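Local coordinates for protein putative aminotransferase (Actinomadura melliaura, PDB 4ZWV) that probably catalyses a pyridoxal phosphate-dependent transamination, as a putative sugar aminotransferase in the biosynthesis of the aminopentose of the indolocarbazole AT2433, at residues A[180-186]-A[197-203]; A[126-132]-A[158-164]. All coordinates share one frame; numbering follows the deposited sequence.

Interaction 1. Residues A[180-186]-A[197-203]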
ATOM      1  N   ASN A 180      13.316 -20.006  -0.666  1.00 10.05           N
ATOM      2  CA  ASN A 180      12.540 -19.152   0.225  1.00  9.39           C
ATOM      3  C   ASN A 180      11.793 -18.094  -0.561  1.00 10.61           C
ATOM      4  O   ASN A 180      12.237 -17.685  -1.641  1.00 12.57           O
ATOM      5  CB  ASN A 180      13.425 -18.427   1.245  1.00 10.29           C
ATOM      6  CG  ASN A 180      14.363 -19.350   1.964  1.00  8.90           C
ATOM      7  OD1 ASN A 180      13.944 -20.365   2.526  1.00 11.20           O
ATOM      8  ND2 ASN A 180      15.654 -19.013   1.943  1.00 11.97           N
HETATM    9  N   MSE A 181      10.683 -17.626  -0.006  1.00 10.07           N
HETATM   10  CA  MSE A 181      10.068 -16.408  -0.508  1.00  8.26           C
HETATM   11  C   MSE A 181      11.041 -15.258  -0.374  1.00  8.94           C
HETATM   12  O   MSE A 181      11.721 -15.134   0.646  1.00 11.08           O
HETATM   13  CB  MSE A 181       8.774 -16.087   0.249  1.00  9.67           C
HETATM   14  CG  MSE A 181       7.656 -17.077  -0.041  1.00  9.27           C
HETATM   15 SE   MSE A 181       5.954 -16.456   0.638  0.61 14.65          SE
HETATM   16  CE  MSE A 181       6.180 -17.079   2.459  1.00 13.92           C
ATOM     17  N   CYS A 182      11.104 -14.420  -1.404  1.00  9.10           N
ATOM     18  CA  CYS A 182      11.983 -13.252  -1.414  1.00  9.17           C
ATOM     19  C   CYS A 182      11.190 -12.020  -1.746  1.00  9.38           C
ATOM     20  O   CYS A 182      10.270 -12.086  -2.561  1.00  8.60           O
ATOM     21  CB  CYS A 182      13.084 -13.388  -2.449  1.00  7.06           C
ATOM     22  SG  CYS A 182      14.236 -14.689  -2.071  1.00 10.90           S
ATOM     23  N   VAL A 183      11.544 -10.903  -1.127  1.00  7.88           N
ATOM     24  CA  VAL A 183      10.904  -9.629  -1.468  1.00  7.12           C
ATOM     25  C   VAL A 183      11.944  -8.607  -1.887  1.00  9.73           C
ATOM     26  O   VAL A 183      12.841  -8.261  -1.116  1.00 11.03           O
ATOM     27  CB  VAL A 183      10.071  -9.036  -0.305  1.00  8.30           C
ATOM     28  CG1 VAL A 183       9.395  -7.724  -0.769  1.00  9.17           C
ATOM     29  CG2 VAL A 183       9.026 -10.046   0.182  1.00 10.12           C
ATOM     30  N   PHE A 184      11.831  -8.153  -3.130  1.00  8.18           N
ATOM     31  CA  PHE A 184      12.665  -7.073  -3.638  1.00  8.38           C
ATOM     32  C   PHE A 184      11.921  -5.747  -3.555  1.00  7.68           C
ATOM     33  O   PHE A 184      10.698  -5.729  -3.583  1.00  8.85           O
ATOM     34  CB  PHE A 184      13.067  -7.355  -5.084  1.00  8.22           C
ATOM     35  CG  PHE A 184      13.930  -8.574  -5.239  1.00  8.84           C
ATOM     36  CD1 PHE A 184      13.360  -9.823  -5.450  1.00 10.91           C
ATOM     37  CD2 PHE A 184      15.309  -8.467  -5.160  1.00  9.76           C
ATOM     38  CE1 PHE A 184      14.158 -10.958  -5.597  1.00 10.53           C
ATOM     39  CE2 PHE A 184      16.120  -9.597  -5.305  1.00 10.99           C
ATOM     40  CZ  PHE A 184      15.545 -10.841  -5.528  1.00 10.55           C
ATOM     41  N   SER A 185      12.669  -4.654  -3.427  1.00  8.26           N
ATOM     42  CA  SER A 185      12.092  -3.310  -3.403  1.00  7.38           C
ATOM     43  C   SER A 185      12.529  -2.503  -4.610  1.00  8.87           C
ATOM     44  O   SER A 185      13.722  -2.501  -4.957  1.00  9.71           O
ATOM     45  CB  SER A 185      12.506  -2.552  -2.144  1.00  9.24           C
ATOM     46  OG  SER A 185      12.139  -1.173  -2.271  1.00  9.47           O
ATOM     47  N   PHE A 186      11.564  -1.800  -5.210  1.00  7.98           N
ATOM     48  CA  PHE A 186      11.853  -0.872  -6.300  1.00  9.72           C
ATOM     49  C   PHE A 186      11.491   0.555  -5.890  1.00  8.32           C
ATOM     50  O   PHE A 186      11.115   1.394  -6.718  1.00  8.77           O
ATOM     51  CB  PHE A 186      11.105  -1.290  -7.572  1.00  9.05           C
ATOM     52  CG  PHE A 186      11.312  -2.734  -7.950  1.00  7.55           C
ATOM     53  CD1 PHE A 186      12.583  -3.308  -7.919  1.00  9.26           C
ATOM     54  CD2 PHE A 186      10.235  -3.518  -8.322  1.00  9.16           C
ATOM     55  CE1 PHE A 186      12.762  -4.646  -8.268  1.00 11.05           C
ATOM     56  CE2 PHE A 186      10.407  -4.845  -8.662  1.00  9.97           C
ATOM     57  CZ  PHE A 186      11.681  -5.412  -8.634  1.00 10.98           C
ATOM     58  N   GLY A 197       7.505   0.263  -5.853  1.00  8.72           N
ATOM     59  CA  GLY A 197       7.174  -1.050  -6.361  1.00  8.96           C
ATOM     60  C   GLY A 197       7.967  -2.090  -5.619  1.00  7.96           C
ATOM     61  O   GLY A 197       8.855  -1.771  -4.831  1.00  9.64           O
ATOM     62  N   GLY A 198       7.631  -3.344  -5.866  1.00  7.83           N
ATOM     63  CA  GLY A 198       8.400  -4.442  -5.312  1.00  7.42           C
ATOM     64  C   GLY A 198       8.093  -5.716  -6.051  1.00  7.68           C
ATOM     65  O   GLY A 198       7.280  -5.742  -6.980  1.00  8.66           O
ATOM     66  N   LEU A 199       8.755  -6.788  -5.630  1.00  8.92           N
ATOM     67  CA  LEU A 199       8.569  -8.083  -6.268  1.00  9.05           C
ATOM     68  C   LEU A 199       8.628  -9.154  -5.206  1.00 10.21           C
ATOM     69  O   LEU A 199       9.603  -9.232  -4.455  1.00 12.03           O
ATOM     70  CB  LEU A 199       9.651  -8.332  -7.329  1.00  9.28           C
ATOM     71  CG  LEU A 199       9.389  -9.537  -8.227  1.00  9.76           C
ATOM     72  CD1 LEU A 199       8.284  -9.220  -9.240  1.00 10.72           C
ATOM     73  CD2 LEU A 199      10.690  -9.942  -8.942  1.00 11.44           C
ATOM     74  N   LEU A 200       7.586  -9.969  -5.138  1.00  7.94           N
ATOM     75  CA  LEU A 200       7.585 -11.156  -4.291  1.00  8.07           C
ATOM     76  C   LEU A 200       7.871 -12.362  -5.161  1.00 10.56           C
ATOM     77  O   LEU A 200       7.164 -12.595  -6.148  1.00 10.32           O
ATOM     78  CB  LEU A 200       6.236 -11.306  -3.591  1.00  7.30           C
ATOM     79  CG  LEU A 200       6.011 -12.614  -2.838  1.00  8.28           C
ATOM     80  CD1 LEU A 200       7.010 -12.746  -1.677  1.00 10.85           C
ATOM     81  CD2 LEU A 200       4.583 -12.627  -2.317  1.00 11.55           C
ATOM     82  N   THR A 201       8.920 -13.109  -4.839  1.00  9.19           N
ATOM     83  CA  THR A 201       9.193 -14.334  -5.588  1.00  8.68           C
ATOM     84  C   THR A 201       8.849 -15.521  -4.710  1.00 10.21           C
ATOM     85  O   THR A 201       9.022 -15.466  -3.490  1.00 10.30           O
ATOM     86  CB  THR A 201      10.656 -14.428  -6.073  1.00 12.87           C
ATOM     87  OG1 THR A 201      11.531 -14.698  -4.969  1.00 15.11           O
ATOM     88  CG2 THR A 201      11.091 -13.146  -6.771  1.00 15.55           C
ATOM     89  N   LEU A 202       8.339 -16.579  -5.341  1.00 10.05           N
ATOM     90  CA  LEU A 202       7.874 -17.765  -4.629  1.00  9.83           C
ATOM     91  C   LEU A 202       8.660 -18.990  -5.043  1.00 10.80           C
ATOM     92  O   LEU A 202       9.058 -19.120  -6.200  1.00 12.44           O
ATOM     93  CB  LEU A 202       6.383 -18.022  -4.883  1.00 11.14           C
ATOM     94  CG  LEU A 202       5.352 -16.978  -4.448  1.00  9.46           C
ATOM     95  CD1 LEU A 202       5.603 -16.496  -3.031  1.00 10.85           C
ATOM     96  CD2 LEU A 202       5.307 -15.797  -5.430  1.00 12.03           C
ATOM     97  N   PRO A 203       8.858 -19.916  -4.098  1.00 12.22           N
ATOM     98  CA  PRO A 203       9.588 -21.156  -4.384  1.00 12.28           C
ATOM     99  C   PRO A 203       8.717 -22.284  -4.945  1.00 15.73           C
ATOM    100  O   PRO A 203       9.247 -23.326  -5.342  1.00 18.46           O
ATOM    101  CB  PRO A 203      10.150 -21.538  -3.014  1.00 14.02           C
ATOM    102  CG  PRO A 203       9.158 -20.993  -2.048  1.00 15.96           C
ATOM    103  CD  PRO A 203       8.673 -19.698  -2.651  1.00 12.82           C
TER
HETATM  104  O   HOH W   1      11.521 -17.419  -4.217  1.00 15.03           O
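Phe186 N donates to Gly197 O at 2.7 Å, from 50° out of the carbonyl plane, at the end of the ladder from which the chain leaves for the cofactor lysine. The Phe186 side chain then runs along the facing backbone. Its CB lies 3.6 Å from Gly197 O, and with CG anti to its own carbonyl carbon (chi1 -51°) the ring is carried alongside Gly198 toward Leu199, meeting them obliquely. CD2 comes to 3.6 Å from Gly198 N, CE2 to the same distance from Gly198 C, and the tip CZ ends 3.8 Å from Leu199 CB. Helix 33-46 packs on this side through Leu42, which meets both Phe186 and Leu199.

The strands 181-185 and 198-201 run antiparallel at 168°. Phe184 with Leu199 and Cys182 with Thr201 are hydrogen-bonded pairs, each joined by two N-H...O bonds, while Val183 with Leu200 and Ser185 with Gly198 are non-hydrogen-bonded pairs. Beside the ladder, Thr201 CG2 meets the Phe184 ring at its edge, in plane, and Thr201 OG1 touches Cys182 CB at 3.2 Å. That hydroxyl also donates to a water at 2.8 Å from OG1, and the water in turn donates a hydrogen bond to Asn180 O at 2.7 Å. On the Val183 side, Leu200 CD1 lies against Val183 CG2, and further along Leu202 CD1 packs on CG and the selenium (SE) of Met181, present as selenomethionine. Helices 57-66 and 205-214 cover these aliphatic groups.

Ser185 OG bonds to Gln187 N and to OP1 of the pyridoxal phosphate-lysine at position 190, in the loop joining the two strands. The chemistry therefore divides: main-chain bonds set the register, carbon contacts fill the space beside the ladder, and two hydroxyls add polar links, one through water and one to the cofactor phosphate.

Interaction 2. Residues A[126-132]-A[158-164]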
ATOM      1  N   ILE A 126      10.917 -16.672  10.093  1.00  9.13           N
ATOM      2  CA  ILE A 126      12.145 -15.916  10.262  1.00 10.43           C
ATOM      3  C   ILE A 126      12.258 -14.976   9.082  1.00  8.79           C
ATOM      4  O   ILE A 126      12.097 -15.422   7.960  1.00 10.15           O
ATOM      5  CB  ILE A 126      13.369 -16.851  10.308  1.00  9.36           C
ATOM      6  CG1 ILE A 126      13.225 -17.873  11.444  1.00 11.50           C
ATOM      7  CG2 ILE A 126      14.665 -16.037  10.441  1.00 12.96           C
ATOM      8  CD1 ILE A 126      14.028 -19.145  11.189  1.00 14.23           C
ATOM      9  N   ILE A 127      12.458 -13.684   9.323  1.00  9.16           N
ATOM     10  CA  ILE A 127      12.759 -12.771   8.217  1.00  7.61           C
ATOM     11  C   ILE A 127      14.250 -12.499   8.244  1.00  9.56           C
ATOM     12  O   ILE A 127      14.788 -12.075   9.269  1.00 10.84           O
ATOM     13  CB  ILE A 127      11.967 -11.448   8.298  1.00  9.06           C
ATOM     14  CG1 ILE A 127      10.456 -11.741   8.295  1.00 11.14           C
ATOM     15  CG2 ILE A 127      12.338 -10.546   7.131  1.00 10.89           C
ATOM     16  CD1 ILE A 127       9.574 -10.480   8.276  1.00 13.93           C
ATOM     17  N   VAL A 128      14.935 -12.793   7.142  1.00  9.01           N
ATOM     18  CA  VAL A 128      16.370 -12.525   7.089  1.00  8.44           C
ATOM     19  C   VAL A 128      16.600 -11.394   6.099  1.00 10.49           C
ATOM     20  O   VAL A 128      15.997 -11.361   5.027  1.00 11.46           O
ATOM     21  CB  VAL A 128      17.199 -13.770   6.712  1.00 10.95           C
ATOM     22  CG1 VAL A 128      16.999 -14.880   7.753  1.00 13.97           C
ATOM     23  CG2 VAL A 128      16.871 -14.276   5.321  1.00 14.39           C
ATOM     24  N   VAL A 129      17.433 -10.440   6.491  1.00  8.06           N
ATOM     25  CA  VAL A 129      17.670  -9.253   5.679  1.00 10.28           C
ATOM     26  C   VAL A 129      19.081  -9.270   5.115  1.00  8.48           C
ATOM     27  O   VAL A 129      20.059  -9.358   5.867  1.00  9.33           O
ATOM     28  CB  VAL A 129      17.450  -7.959   6.489  1.00  8.93           C
ATOM     29  CG1 VAL A 129      17.668  -6.737   5.597  1.00 11.01           C
ATOM     30  CG2 VAL A 129      16.040  -7.928   7.056  1.00  9.54           C
ATOM     31  N   HIS A 130      19.183  -9.197   3.791  1.00  8.16           N
ATOM     32  CA  HIS A 130      20.487  -9.103   3.130  1.00  9.18           C
ATOM     33  C   HIS A 130      20.945  -7.647   3.225  1.00 10.02           C
ATOM     34  O   HIS A 130      20.925  -6.888   2.250  1.00 11.79           O
ATOM     35  CB  HIS A 130      20.397  -9.581   1.686  1.00  9.11           C
ATOM     36  CG  HIS A 130      19.854 -10.969   1.538  1.00 10.27           C
ATOM     37  ND1 HIS A 130      20.520 -12.089   1.993  1.00 12.32           N
ATOM     38  CD2 HIS A 130      18.711 -11.416   0.967  1.00  9.33           C
ATOM     39  CE1 HIS A 130      19.811 -13.167   1.704  1.00 13.44           C
ATOM     40  NE2 HIS A 130      18.702 -12.783   1.086  1.00 10.10           N
ATOM     41  N   TRP A 131      21.348  -7.275   4.435  1.00 10.26           N
ATOM     42  CA  TRP A 131      21.500  -5.880   4.831  1.00  9.83           C
ATOM     43  C   TRP A 131      22.615  -5.167   4.071  1.00 10.16           C
ATOM     44  O   TRP A 131      23.727  -5.678   3.965  1.00 11.71           O
ATOM     45  CB  TRP A 131      21.744  -5.824   6.339  1.00 12.46           C
ATOM     46  CG  TRP A 131      21.868  -4.448   6.923  1.00 11.94           C
ATOM     47  CD1 TRP A 131      22.954  -3.933   7.584  1.00 14.78           C
ATOM     48  CD2 TRP A 131      20.881  -3.420   6.907  1.00 12.62           C
ATOM     49  NE1 TRP A 131      22.690  -2.643   7.986  1.00 15.60           N
ATOM     50  CE2 TRP A 131      21.426  -2.305   7.581  1.00 14.86           C
ATOM     51  CE3 TRP A 131      19.588  -3.327   6.384  1.00 12.27           C
ATOM     52  CZ2 TRP A 131      20.717  -1.112   7.742  1.00 17.84           C
ATOM     53  CZ3 TRP A 131      18.882  -2.140   6.549  1.00 16.88           C
ATOM     54  CH2 TRP A 131      19.450  -1.051   7.229  1.00 16.49           C
ATOM     55  N   THR A 132      22.279  -3.987   3.541  1.00  9.73           N
ATOM     56  CA  THR A 132      23.135  -3.150   2.677  1.00 11.67           C
ATOM     57  C   THR A 132      23.546  -3.844   1.378  1.00  9.93           C
ATOM     58  O   THR A 132      24.360  -3.310   0.622  1.00 13.52           O
ATOM     59  CB  THR A 132      24.421  -2.632   3.399  1.00 12.99           C
ATOM     60  OG1 THR A 132      25.386  -3.680   3.553  1.00 15.78           O
ATOM     61  CG2 THR A 132      24.080  -2.028   4.750  1.00 18.55           C
ATOM     62  N   VAL A 158      11.095 -19.098   5.981  1.00 10.09           N
ATOM     63  CA  VAL A 158      12.008 -17.969   5.858  1.00 10.48           C
ATOM     64  C   VAL A 158      11.492 -17.029   4.783  1.00 10.08           C
ATOM     65  O   VAL A 158      11.123 -17.467   3.690  1.00 11.99           O
ATOM     66  CB  VAL A 158      13.436 -18.423   5.489  1.00 10.53           C
ATOM     67  CG1 VAL A 158      14.302 -17.216   5.102  1.00 11.53           C
ATOM     68  CG2 VAL A 158      14.056 -19.163   6.641  1.00 11.86           C
ATOM     69  N   ILE A 159      11.455 -15.738   5.103  1.00  8.03           N
ATOM     70  CA  ILE A 159      11.208 -14.706   4.112  1.00  8.58           C
ATOM     71  C   ILE A 159      12.485 -13.876   4.010  1.00 11.39           C
ATOM     72  O   ILE A 159      12.986 -13.391   5.023  1.00  9.75           O
ATOM     73  CB  ILE A 159      10.032 -13.806   4.494  1.00  9.34           C
ATOM     74  CG1 ILE A 159       8.740 -14.626   4.568  1.00 10.77           C
ATOM     75  CG2 ILE A 159       9.907 -12.664   3.482  1.00 10.57           C
ATOM     76  CD1 ILE A 159       7.636 -13.923   5.377  1.00 11.03           C
ATOM     77  N   GLU A 160      13.026 -13.752   2.801  1.00  9.03           N
ATOM     78  CA  GLU A 160      14.234 -12.966   2.576  1.00  8.80           C
ATOM     79  C   GLU A 160      13.890 -11.548   2.155  1.00 10.74           C
ATOM     80  O   GLU A 160      13.237 -11.344   1.125  1.00  9.43           O
ATOM     81  CB  GLU A 160      15.112 -13.599   1.489  1.00  8.47           C
ATOM     82  CG  GLU A 160      15.659 -14.984   1.826  1.00  9.15           C
ATOM     83  CD  GLU A 160      16.435 -15.579   0.663  1.00 13.11           C
ATOM     84  OE1 GLU A 160      17.162 -14.824  -0.028  1.00 11.65           O
ATOM     85  OE2 GLU A 160      16.308 -16.792   0.419  1.00 12.01           O
ATOM     86  N   ASP A 161      14.333 -10.579   2.950  1.00  8.55           N
ATOM     87  CA  ASP A 161      14.163  -9.166   2.610  1.00  8.74           C
ATOM     88  C   ASP A 161      15.356  -8.775   1.754  1.00  9.29           C
ATOM     89  O   ASP A 161      16.476  -8.627   2.253  1.00  9.93           O
ATOM     90  CB  ASP A 161      14.048  -8.308   3.879  1.00  8.99           C
ATOM     91  CG  ASP A 161      13.864  -6.829   3.584  1.00 14.56           C
ATOM     92  OD1 ASP A 161      14.116  -6.391   2.450  1.00 14.04           O
ATOM     93  OD2 ASP A 161      13.458  -6.091   4.502  1.00 14.24           O
ATOM     94  N   CYS A 162      15.092  -8.616   0.459  1.00  9.29           N
ATOM     95  CA  CYS A 162      16.123  -8.347  -0.533  1.00  9.03           C
ATOM     96  C   CYS A 162      16.091  -6.906  -1.006  1.00  7.50           C
ATOM     97  O   CYS A 162      16.585  -6.610  -2.090  1.00  9.71           O
ATOM     98  CB  CYS A 162      15.947  -9.266  -1.747  1.00 10.01           C
ATOM     99  SG  CYS A 162      15.966 -11.040  -1.372  1.00 10.54           S
ATOM    100  N   ALA A 163      15.499  -6.012  -0.220  1.00  8.84           N
ATOM    101  CA  ALA A 163      15.364  -4.612  -0.635  1.00  8.16           C
ATOM    102  C   ALA A 163      16.672  -3.945  -1.066  1.00  9.07           C
ATOM    103  O   ALA A 163      16.676  -3.110  -1.980  1.00 10.45           O
ATOM    104  CB  ALA A 163      14.735  -3.796   0.486  1.00 10.58           C
ATOM    105  N   HIS A 164      17.779  -4.308  -0.410  1.00  9.12           N
ATOM    106  CA  HIS A 164      19.081  -3.704  -0.700  1.00 10.07           C
ATOM    107  C   HIS A 164      19.894  -4.510  -1.693  1.00  8.44           C
ATOM    108  O   HIS A 164      21.036  -4.152  -1.999  1.00 11.07           O
ATOM    109  CB  HIS A 164      19.916  -3.576   0.575  1.00 10.26           C
ATOM    110  CG  HIS A 164      19.380  -2.583   1.546  1.00 11.50           C
ATOM    111  ND1 HIS A 164      19.961  -2.359   2.776  1.00 13.89           N
ATOM    112  CD2 HIS A 164      18.329  -1.737   1.465  1.00 12.11           C
ATOM    113  CE1 HIS A 164      19.288  -1.417   3.411  1.00 15.47           C
ATOM    114  NE2 HIS A 164      18.289  -1.025   2.639  1.00 16.95           N
TER
HETATM  115  O   HOH W   2      18.202  -6.422   1.502  1.00 15.10           O
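The beta-alpha-beta unit of strand 123-129, helix 138-152 and strand 157-161 brings these segments together as parallel neighbours, 25° apart. Four backbone bonds stitch them, including Asp161 N to Val128 O at 2.8 Å. Val128 CG2 lies between Val158 CG1 and Glu160 CG, at 3.9 and 3.8 Å. With CG anti to the carbonyl carbon (chi1 -56°), the His130 ring swings toward 158-164, and NE2 donates to Glu160 OE1 at 2.8 Å. OE1, met on its anti side by a donor tilted out of the carboxylate plane, lies near the imidazole plane, while the carboxylate is turned 81° from the ring. His130 ND1 accepts from Val136 N, so both nitrogens are held. Asp161 OD1 closes an Asx turn on Ala163 N, and OD2 bonds to Thr87. Thr132 N donates to His164 ND1 at 2.9 Å, within the ring plane, while His164 CE1 touches Trp131 CZ3 at 3.2 Å and Tyr294 stacks on the imidazole. With an alanine in place of His164, Thr132 N would probably lose its acceptor and a gap would open beside Trp131. Residues gathered at carboxyl ends of parallel strands, with His164 binding pyridoxal phosphate, are characteristic of the large domain of fold type I aminotransferases.

In the fold
Strands 181-185 and 157-161 are neighbours in one mixed sheet, so interaction 1 and interaction 2 adjoin, with centres about 10 Å apart. Val183 O and Cys162 N, 2.8 Å apart, probably form a hydrogen bond between them, and Phe184 CD2 packs at 3.6 Å on Cys162 CB. Asn180 ND2 lies 2.8 Å from Glu160 OE2, so the carboxylate that holds His130 within interaction 2 also ties into 180-186. At the cofactor end, the Ser185 side chain stands about 7 Å from that of His164; both bind pyridoxal phosphate, each supplied by a different contact. Gly57, another cofactor-binding residue, comes within about 4 Å of the Val183 side chain (nearest atoms).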